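Local coordinates for protein probable zinc protease PqqL (Escherichia coli, PDB 6OFT) that probably cleaves peptides in the periplasm as a zinc-dependent metalloendopeptidase of the M16 family, at residues E279-L283 against S416-W421. Residue numbers count along the deposited sequence, not the author numbering.
Sequences EWSML and SLAEKW
Lys420 sets its CD over one face of the Trp280 indole, 3.6 Å from the centroid of the six-membered ring and 14° off the normal, a CH-pi contact. Off-well chi1 (-93°) and chi2 (-120°) carry Lys420 there, while the CA-to-CB bond of Trp280 points away and its ring end comes nearer. NZ of Lys420 then reaches OE1 of Glu279 in a salt bridge of 3.5 Å. The carboxylate of Glu279 (m, t) also accepts a hydrogen bond at OE2 from Ser416 OG (2.7 Å), while one water donates to both Glu279 OE1 (3.0 Å) and Ser416 O (2.7 Å). Both segments are alpha-helix, crossing at -85° with axes 10.4 Å apart; Glu279 and Leu417 are closest, CA to CA 6.7 Å. One turn after Glu279, Leu283 (m, t) points toward 416-421 and sets CD2 4.1 Å from Leu417 CB and 4.0 Å from Trp421 CE3. Leu417 CD2 packs 3.8 Å from Glu279 CB. Trp421 NE1 hydrogen-bonds to Asp346 OD1, in the last turn of helix 331-348. A polar cluster beside apolar leucine and tryptophan contacts thus joins helices 271-296 and 414-425, within the helical layer packed on the five-stranded sheet of the second alpha/beta domain in this M16-type half.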
loop_
_atom_site.group_PDB
_atom_site.type_symbol
_atom_site.label_atom_id
_atom_site.label_comp_id
_atom_site.label_asym_id
_atom_site.label_seq_id
_atom_site.Cartn_x
_atom_site.Cartn_y
_atom_site.Cartn_z
ATOM N N GLU A 279 -4.819 6.700 -16.844
ATOM C CA GLU A 279 -5.998 6.149 -17.523
ATOM C C GLU A 279 -6.772 5.181 -16.619
ATOM O O GLU A 279 -7.996 5.252 -16.611
ATOM C CB GLU A 279 -5.636 5.500 -18.864
ATOM C CG GLU A 279 -5.285 6.534 -19.925
ATOM C CD GLU A 279 -5.182 6.025 -21.348
ATOM O OE1 GLU A 279 -4.807 4.848 -21.539
ATOM O OE2 GLU A 279 -5.454 6.815 -22.279
ATOM N N TRP A 280 -6.077 4.311 -15.839
ATOM C CA TRP A 280 -6.781 3.407 -14.906
ATOM C C TRP A 280 -7.443 4.203 -13.795
ATOM O O TRP A 280 -8.567 3.893 -13.424
ATOM C CB TRP A 280 -5.866 2.322 -14.297
ATOM C CG TRP A 280 -5.367 1.294 -15.266
ATOM C CD1 TRP A 280 -4.064 0.996 -15.536
ATOM C CD2 TRP A 280 -6.160 0.452 -16.121
ATOM N NE1 TRP A 280 -3.991 0.023 -16.509
ATOM C CE2 TRP A 280 -5.264 -0.324 -16.891
ATOM C CE3 TRP A 280 -7.551 0.276 -16.313
ATOM C CZ2 TRP A 280 -5.706 -1.269 -17.831
ATOM C CZ3 TRP A 280 -7.989 -0.635 -17.261
ATOM C CH2 TRP A 280 -7.076 -1.408 -17.998
ATOM N N SER A 281 -6.748 5.234 -13.283
ATOM C CA SER A 281 -7.200 6.139 -12.227
ATOM C C SER A 281 -8.428 6.930 -12.677
ATOM O O SER A 281 -9.354 7.124 -11.890
ATOM C CB SER A 281 -6.073 7.097 -11.847
ATOM O OG SER A 281 -6.504 8.049 -10.889
ATOM N N MET A 282 -8.434 7.380 -13.944
ATOM C CA MET A 282 -9.553 8.131 -14.499
ATOM C C MET A 282 -10.761 7.263 -14.747
ATOM O O MET A 282 -11.858 7.715 -14.452
ATOM C CB MET A 282 -9.151 8.919 -15.731
ATOM C CG MET A 282 -8.522 10.229 -15.334
ATOM S SD MET A 282 -8.038 11.193 -16.736
ATOM C CE MET A 282 -7.029 12.371 -15.938
ATOM N N LEU A 283 -10.565 6.000 -15.209
ATOM C CA LEU A 283 -11.666 5.046 -15.411
ATOM C C LEU A 283 -12.376 4.789 -14.087
ATOM O O LEU A 283 -13.605 4.784 -14.044
ATOM C CB LEU A 283 -11.178 3.726 -16.025
ATOM C CG LEU A 283 -10.968 3.691 -17.543
ATOM C CD1 LEU A 283 -10.418 2.364 -17.969
ATOM C CD2 LEU A 283 -12.271 3.971 -18.318
ATOM N N SER A 416 -9.460 6.782 -26.101
ATOM C CA SER A 416 -8.377 6.003 -25.471
ATOM C C SER A 416 -8.898 5.231 -24.249
ATOM O O SER A 416 -8.500 4.087 -24.012
ATOM C CB SER A 416 -7.170 6.883 -25.136
ATOM O OG SER A 416 -7.348 7.695 -23.986
ATOM N N LEU A 417 -9.835 5.843 -23.516
ATOM C CA LEU A 417 -10.473 5.219 -22.361
ATOM C C LEU A 417 -11.466 4.115 -22.768
ATOM O O LEU A 417 -11.618 3.137 -22.032
ATOM C CB LEU A 417 -11.158 6.274 -21.480
ATOM C CG LEU A 417 -10.250 7.267 -20.744
ATOM C CD1 LEU A 417 -11.065 8.142 -19.831
ATOM C CD2 LEU A 417 -9.140 6.559 -19.922
ATOM N N ALA A 418 -12.140 4.266 -23.928
ATOM C CA ALA A 418 -13.091 3.267 -24.438
ATOM C C ALA A 418 -12.315 2.013 -24.802
ATOM O O ALA A 418 -12.790 0.910 -24.540
ATOM C CB ALA A 418 -13.847 3.804 -25.653
ATOM N N GLU A 419 -11.090 2.185 -25.341
ATOM C CA GLU A 419 -10.186 1.089 -25.681
ATOM C C GLU A 419 -9.768 0.322 -24.430
ATOM O O GLU A 419 -9.851 -0.913 -24.417
ATOM C CB GLU A 419 -8.946 1.613 -26.407
ATOM C CG GLU A 419 -8.233 0.538 -27.207
ATOM C CD GLU A 419 -6.740 0.745 -27.334
ATOM O OE1 GLU A 419 -6.314 1.876 -27.662
ATOM O OE2 GLU A 419 -5.994 -0.233 -27.108
ATOM N N LYS A 420 -9.349 1.057 -23.378
ATOM C CA LYS A 420 -8.916 0.510 -22.098
ATOM C C LYS A 420 -10.052 -0.186 -21.356
ATOM O O LYS A 420 -9.824 -1.239 -20.734
ATOM C CB LYS A 420 -8.292 1.604 -21.223
ATOM C CG LYS A 420 -6.790 1.697 -21.360
ATOM C CD LYS A 420 -6.102 1.458 -20.020
ATOM C CE LYS A 420 -4.684 1.979 -19.947
ATOM N NZ LYS A 420 -3.825 1.493 -21.064
ATOM N N TRP A 421 -11.273 0.397 -21.416
ATOM C CA TRP A 421 -12.467 -0.196 -20.820
ATOM C C TRP A 421 -12.805 -1.531 -21.505
ATOM O O TRP A 421 -13.077 -2.521 -20.819
ATOM C CB TRP A 421 -13.667 0.744 -20.900
ATOM C CG TRP A 421 -14.883 0.169 -20.232
ATOM C CD1 TRP A 421 -15.917 -0.494 -20.831
ATOM C CD2 TRP A 421 -15.156 0.161 -18.826
ATOM N NE1 TRP A 421 -16.837 -0.882 -19.887
ATOM C CE2 TRP A 421 -16.388 -0.509 -18.644
ATOM C CE3 TRP A 421 -14.527 0.742 -17.707
ATOM C CZ2 TRP A 421 -16.992 -0.637 -17.384
ATOM C CZ3 TRP A 421 -15.104 0.575 -16.457
ATOM C CH2 TRP A 421 -16.320 -0.113 -16.304
HETATM O O HOH W 1 -5.832 3.519 -24.030
#